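BepC protein (PDB 4WGJ) probably transfers AMP from ATP to threonine or tyrosine hydroxyls of target proteins, as a Fic-family effector of Bartonella, this chain being its N-terminal Fic-containing part. Local coordinates at residues Q11-K16 with F85-G90; N23-K28 with Y34-H39. One frame throughout, in Å; residues are numbered along the deposited sequence.

Contact 1 of 2, residues Q11-K16 with F85-G90; sequences QNYLYK and FTFEDG
Phe-87 lays the CE1–CZ side of its ring against the backbone of Asn-12 and the ring of Tyr-13. Its CE1 stands 3.3 Å from Asn-12 O, and its CZ stands 4.0 Å from Tyr-13 CD1. Tyr-13 CD1 lies at the Phe-87 edge, near the ring plane. The side chains cross at about a right angle, and the two ring planes also stand nearly perpendicular. The CB of Tyr-13 starts away from the hairpin. CG sits beside the backbone N (chi1 -85°), and the ring swings back so that its CD1 side reaches Phe-87. One face of Phe-87 takes CD2 of Phe-85, 4.0 Å above the plane and over the ring centre. The surface buried is small, 140 Å². It combines a backbone carbonyl at the ring with one apolar ring-to-ring touch.

Polar groups gather beside it. Lys-22 NZ is hydrogen-bonded to Asn-12 O, salt-bridged to Asp-89 OD2 and in cation-pi contact with Phe-87, which ties both segments to one charge. Asn-12 ND2 bonds to Thr-92 O. Each segment bends through a type I turn. One is closed by Leu-14 N to Gln-11 O (3.0 Å), the other by Gly-90 N to Phe-87 O (3.0 Å).

The Tyr-13 side chain is about 11 Å from the bound ATP analogue. It touches Arg-156, which lies in the Fic signature loop HPFRKGNGR. The turn at 87-90 lies in the hairpin of strands 85-86 and 92-93, a position consistent with the beta-hairpin flap that docks target segments in related Fic proteins. The 11-16 loop follows helix 8-11 and packs on this hairpin. Tyr-13 also meets Trp-76 edge-to-face, and it touches Ala-93 of strand 92-93.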
loop_
_atom_site.group_PDB
_atom_site.type_symbol
_atom_site.label_atom_id
_atom_site.label_comp_id
_atom_site.label_asym_id
_atom_site.label_seq_id
_atom_site.Cartn_x
_atom_site.Cartn_y
_atom_site.Cartn_z
ATOM N N GLN A 11 -0.347 -13.928 15.658
ATOM C CA GLN A 11 -1.006 -15.161 15.236
ATOM C C GLN A 11 -2.527 -14.997 15.113
ATOM O O GLN A 11 -3.178 -15.743 14.388
ATOM C CB GLN A 11 -0.675 -16.296 16.212
ATOM N N ASN A 12 -3.094 -14.010 15.797
ATOM C CA ASN A 12 -4.545 -13.857 15.779
ATOM C C ASN A 12 -5.076 -13.274 14.472
ATOM O O ASN A 12 -6.285 -13.207 14.272
ATOM C CB ASN A 12 -5.004 -13.002 16.956
ATOM C CG ASN A 12 -4.926 -13.751 18.276
ATOM O OD1 ASN A 12 -5.048 -14.977 18.318
ATOM N ND2 ASN A 12 -4.719 -13.019 19.357
ATOM N N TYR A 13 -4.176 -12.871 13.576
ATOM C CA TYR A 13 -4.576 -12.502 12.216
ATOM C C TYR A 13 -4.946 -13.717 11.379
ATOM O O TYR A 13 -5.569 -13.587 10.319
ATOM C CB TYR A 13 -3.455 -11.764 11.492
ATOM C CG TYR A 13 -3.384 -10.282 11.749
ATOM C CD1 TYR A 13 -4.386 -9.427 11.304
ATOM C CD2 TYR A 13 -2.290 -9.734 12.394
ATOM C CE1 TYR A 13 -4.298 -8.059 11.531
ATOM C CE2 TYR A 13 -2.194 -8.397 12.625
ATOM C CZ TYR A 13 -3.190 -7.561 12.202
ATOM O OH TYR A 13 -3.055 -6.219 12.447
ATOM N N LEU A 14 -4.510 -14.888 11.832
ATOM C CA LEU A 14 -4.571 -16.114 11.024
ATOM C C LEU A 14 -5.538 -17.135 11.593
ATOM O O LEU A 14 -5.723 -17.193 12.809
ATOM C CB LEU A 14 -3.181 -16.762 10.931
ATOM C CG LEU A 14 -2.012 -15.874 10.497
ATOM C CD1 LEU A 14 -0.685 -16.570 10.796
ATOM C CD2 LEU A 14 -2.125 -15.534 9.017
ATOM N N TYR A 15 -6.122 -17.970 10.732
ATOM C CA TYR A 15 -6.939 -19.080 11.219
ATOM C C TYR A 15 -6.049 -20.052 11.998
ATOM O O TYR A 15 -4.920 -20.320 11.594
ATOM C CB TYR A 15 -7.657 -19.800 10.068
ATOM C CG TYR A 15 -8.766 -18.976 9.458
ATOM C CD1 TYR A 15 -9.885 -18.628 10.203
ATOM C CD2 TYR A 15 -8.690 -18.532 8.141
ATOM C CE1 TYR A 15 -10.904 -17.858 9.653
ATOM C CE2 TYR A 15 -9.706 -17.768 7.582
ATOM C CZ TYR A 15 -10.806 -17.434 8.344
ATOM O OH TYR A 15 -11.809 -16.666 7.793
ATOM N N LYS A 16 -6.561 -20.547 13.123
ATOM C CA LYS A 16 -5.818 -21.460 13.992
ATOM C C LYS A 16 -5.223 -22.634 13.227
ATOM O O LYS A 16 -5.941 -23.399 12.591
ATOM C CB LYS A 16 -6.725 -21.982 15.111
ATOM N N PHE A 85 -6.344 -4.725 16.829
ATOM C CA PHE A 85 -7.637 -4.914 16.202
ATOM C C PHE A 85 -8.332 -6.130 16.772
ATOM O O PHE A 85 -7.764 -7.211 16.776
ATOM C CB PHE A 85 -7.508 -5.087 14.685
ATOM C CG PHE A 85 -8.834 -5.278 14.016
ATOM C CD1 PHE A 85 -9.620 -4.183 13.707
ATOM C CD2 PHE A 85 -9.321 -6.550 13.743
ATOM C CE1 PHE A 85 -10.856 -4.339 13.128
ATOM C CE2 PHE A 85 -10.568 -6.713 13.159
ATOM C CZ PHE A 85 -11.336 -5.607 12.848
ATOM N N THR A 86 -9.570 -5.951 17.235
ATOM C CA THR A 86 -10.342 -7.058 17.777
ATOM C C THR A 86 -11.349 -7.583 16.756
ATOM O O THR A 86 -12.246 -6.856 16.323
ATOM C CB THR A 86 -11.070 -6.637 19.063
ATOM O OG1 THR A 86 -10.087 -6.268 20.043
ATOM C CG2 THR A 86 -11.912 -7.784 19.607
ATOM N N PHE A 87 -11.171 -8.841 16.353
ATOM C CA PHE A 87 -12.067 -9.493 15.399
ATOM C C PHE A 87 -13.429 -9.763 16.012
ATOM O O PHE A 87 -13.581 -9.762 17.231
ATOM C CB PHE A 87 -11.474 -10.823 14.920
ATOM C CG PHE A 87 -10.309 -10.674 13.989
ATOM C CD1 PHE A 87 -9.013 -10.591 14.483
ATOM C CD2 PHE A 87 -10.507 -10.657 12.618
ATOM C CE1 PHE A 87 -7.934 -10.467 13.618
ATOM C CE2 PHE A 87 -9.438 -10.533 11.748
ATOM C CZ PHE A 87 -8.152 -10.430 12.251
ATOM N N GLU A 88 -14.412 -10.058 15.165
ATOM C CA GLU A 88 -15.725 -10.453 15.657
ATOM C C GLU A 88 -15.619 -11.728 16.487
ATOM O O GLU A 88 -16.433 -11.954 17.378
ATOM C CB GLU A 88 -16.705 -10.641 14.496
ATOM C CG GLU A 88 -17.068 -9.336 13.795
ATOM C CD GLU A 88 -18.298 -9.454 12.915
ATOM O OE1 GLU A 88 -19.047 -10.445 13.060
ATOM O OE2 GLU A 88 -18.519 -8.546 12.080
ATOM N N ASP A 89 -14.597 -12.541 16.218
ATOM C CA ASP A 89 -14.429 -13.808 16.944
ATOM C C ASP A 89 -13.884 -13.600 18.362
ATOM O O ASP A 89 -13.754 -14.555 19.132
ATOM C CB ASP A 89 -13.537 -14.791 16.150
ATOM C CG ASP A 89 -12.075 -14.353 16.039
ATOM O OD1 ASP A 89 -11.580 -13.548 16.855
ATOM O OD2 ASP A 89 -11.398 -14.847 15.109
ATOM N N GLY A 90 -13.563 -12.353 18.698
ATOM C CA GLY A 90 -13.184 -11.981 20.053
ATOM C C GLY A 90 -11.691 -11.872 20.322
ATOM O O GLY A 90 -11.281 -11.410 21.389
#

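Contact 2 of 2, residues N23-K28 with Y34-H39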
loop_
_atom_site.group_PDB
_atom_site.type_symbol
_atom_site.label_atom_id
_atom_site.label_comp_id
_atom_site.label_asym_id
_atom_site.label_seq_id
_atom_site.Cartn_x
_atom_site.Cartn_y
_atom_site.Cartn_z
ATOM N N ASN A 23 -10.607 -13.915 7.095
ATOM C CA ASN A 23 -11.244 -13.099 6.073
ATOM C C ASN A 23 -12.760 -13.262 6.109
ATOM O O ASN A 23 -13.277 -14.232 6.653
ATOM C CB ASN A 23 -10.703 -13.458 4.693
ATOM C CG ASN A 23 -10.955 -14.908 4.337
ATOM O OD1 ASN A 23 -12.003 -15.242 3.794
ATOM N ND2 ASN A 23 -10.001 -15.781 4.659
ATOM N N LYS A 24 -13.466 -12.300 5.526
ATOM C CA LYS A 24 -14.930 -12.266 5.640
ATOM C C LYS A 24 -15.634 -13.331 4.806
ATOM O O LYS A 24 -16.833 -13.567 4.976
ATOM C CB LYS A 24 -15.449 -10.875 5.260
ATOM C CG LYS A 24 -15.123 -9.802 6.319
ATOM C CD LYS A 24 -15.395 -8.375 5.833
ATOM C CE LYS A 24 -16.877 -8.097 5.709
ATOM N NZ LYS A 24 -17.564 -8.138 7.046
ATOM N N TYR A 25 -14.901 -13.971 3.905
ATOM C CA TYR A 25 -15.451 -15.083 3.133
ATOM C C TYR A 25 -15.412 -16.387 3.919
ATOM O O TYR A 25 -16.036 -17.373 3.535
ATOM C CB TYR A 25 -14.679 -15.277 1.827
ATOM C CG TYR A 25 -14.292 -13.992 1.118
ATOM C CD1 TYR A 25 -15.254 -13.117 0.629
ATOM C CD2 TYR A 25 -12.956 -13.671 0.915
ATOM C CE1 TYR A 25 -14.882 -11.941 -0.033
ATOM C CE2 TYR A 25 -12.583 -12.509 0.272
ATOM C CZ TYR A 25 -13.539 -11.649 -0.199
ATOM O OH TYR A 25 -13.139 -10.499 -0.851
ATOM N N GLY A 26 -14.636 -16.406 4.994
ATOM C CA GLY A 26 -14.415 -17.626 5.743
ATOM C C GLY A 26 -13.590 -18.638 4.968
ATOM O O GLY A 26 -13.615 -19.834 5.274
ATOM N N ILE A 27 -12.840 -18.162 3.976
ATOM C CA ILE A 27 -12.042 -19.054 3.129
ATOM C C ILE A 27 -10.735 -19.461 3.800
ATOM O O ILE A 27 -9.880 -18.612 4.073
ATOM C CB ILE A 27 -11.721 -18.406 1.773
ATOM C CG1 ILE A 27 -12.980 -18.328 0.909
ATOM C CG2 ILE A 27 -10.634 -19.193 1.036
ATOM C CD1 ILE A 27 -12.779 -17.501 -0.357
ATOM N N LYS A 28 -10.579 -20.762 4.053
ATOM C CA LYS A 28 -9.402 -21.255 4.771
ATOM C C LYS A 28 -8.228 -21.571 3.848
ATOM O O LYS A 28 -7.084 -21.662 4.294
ATOM C CB LYS A 28 -9.749 -22.506 5.578
ATOM C CG LYS A 28 -10.917 -22.341 6.528
ATOM C CD LYS A 28 -10.621 -21.309 7.591
ATOM C CE LYS A 28 -11.706 -21.287 8.654
ATOM N NZ LYS A 28 -11.814 -22.593 9.337
ATOM N N TYR A 34 -6.617 -15.633 -1.939
ATOM C CA TYR A 34 -5.899 -14.759 -2.862
ATOM C C TYR A 34 -6.732 -14.443 -4.113
ATOM O O TYR A 34 -6.857 -13.283 -4.510
ATOM C CB TYR A 34 -4.574 -15.404 -3.275
ATOM N N GLU A 35 -7.308 -15.479 -4.717
ATOM C CA GLU A 35 -8.080 -15.319 -5.950
ATOM C C GLU A 35 -9.336 -14.482 -5.718
ATOM O O GLU A 35 -9.653 -13.590 -6.504
ATOM C CB GLU A 35 -8.465 -16.687 -6.528
ATOM N N ARG A 36 -10.059 -14.784 -4.644
ATOM C CA ARG A 36 -11.321 -14.101 -4.362
ATOM C C ARG A 36 -11.060 -12.641 -3.983
ATOM O O ARG A 36 -11.738 -11.733 -4.460
ATOM C CB ARG A 36 -12.083 -14.837 -3.250
ATOM C CG ARG A 36 -13.333 -14.131 -2.720
ATOM C CD ARG A 36 -14.515 -14.211 -3.660
ATOM N NE ARG A 36 -15.661 -13.425 -3.187
ATOM C CZ ARG A 36 -16.718 -13.938 -2.560
ATOM N NH1 ARG A 36 -16.780 -15.241 -2.318
ATOM N NH2 ARG A 36 -17.717 -13.149 -2.167
ATOM N N CYS A 37 -10.071 -12.421 -3.129
ATOM C CA CYS A 37 -9.705 -11.067 -2.722
ATOM C C CYS A 37 -9.322 -10.208 -3.928
ATOM O O CYS A 37 -9.834 -9.103 -4.098
ATOM C CB CYS A 37 -8.553 -11.102 -1.722
ATOM S SG CYS A 37 -7.856 -9.469 -1.347
ATOM N N ASN A 38 -8.429 -10.732 -4.763
ATOM C CA ASN A 38 -7.962 -10.001 -5.935
ATOM C C ASN A 38 -9.137 -9.570 -6.799
ATOM O O ASN A 38 -9.219 -8.424 -7.238
ATOM C CB ASN A 38 -6.988 -10.857 -6.751
ATOM N N HIS A 39 -10.050 -10.507 -7.020
ATOM C CA HIS A 39 -11.253 -10.247 -7.784
ATOM C C HIS A 39 -12.044 -9.060 -7.237
ATOM O O HIS A 39 -12.455 -8.169 -7.993
ATOM C CB HIS A 39 -12.131 -11.496 -7.797
ATOM C CG HIS A 39 -13.386 -11.334 -8.591
ATOM N ND1 HIS A 39 -14.563 -10.877 -8.037
ATOM C CD2 HIS A 39 -13.650 -11.562 -9.901
ATOM C CE1 HIS A 39 -15.497 -10.831 -8.971
ATOM N NE2 HIS A 39 -14.968 -11.242 -10.111
#
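Tyr-25 offers one ring face to the side chain of Arg-36. Its CG lies beside the backbone N, anti to the carbonyl carbon, which brings the ring to the helix. Arg-36 CG lies almost over the ring centre, 3.5 Å from the centroid, a CH-pi contact. The first Arg-36 torsion puts CG opposite the backbone N (chi1 172°). A bend at chi2 (75°) then carries the rest of the chain across the ring. The guanidinium passes over the CD1–CE1 side: Arg-36 CZ is 3.6 Å from Tyr-25 CD1, and Arg-36 NE is 3.6 Å from Tyr-25 CE1. Ring and guanidinium planes are 33° apart, so the overlap is tilted rather than flat. Tyr-25 OH reaches past Cys-37 CA and is hydrogen-bonded to Asp-40 and Thr-73, which holds the far end of the ring. Asp-40 also makes a weak, long ion pair with Arg-36 NE.

The loop leads into helix 30-48 and folds back against it at Arg-36. It is shaped by Asn-23. A type I turn runs from Asn-23 to Gly-26, and Gly-26 has a positive phi. Asn-23 OD1 takes Tyr-25 N at 3.2 Å in a weak bond, in the manner of an Asx turn. The same OD1 accepts Ile-27 N in a better bond, at 3.0 Å. Asn-23 ND2 gives a nearly straight bond to Ile-27 O (2.9 Å), with the acceptor in its amide plane, and a second bond to Leu-21 O.

Ile-27 crosses Arg-36 at about a right angle. Its extended CG1–CD1 branch ends 4.0 Å from Arg-36 CB. Ile-27 also rests on Lys-32 and Leu-33.

In the fold
Contact 1 is the buried one, though it is small. Contact 2 is partly buried, with Arg-36 exposed. Both use the irregular chain between helix 8-11 and helix 30-48. Contact 1 ties its start to the distant hairpin 85-93, whereas contact 2 folds its later part onto the helix that follows. Contact 1 sets one phenylalanine ring against a backbone carbonyl and a tyrosine ring. In contact 2 an arginine lays both its aliphatic CG and its guanidinium over a tyrosine ring. The centres of the two contacts lie about 16 Å apart. Tyr-15 OH probably hydrogen-bonds to Asn-23 N, joining 11-16 to 23-28. The side chain of Cys-37 is about 7 Å from the bound ATP analogue.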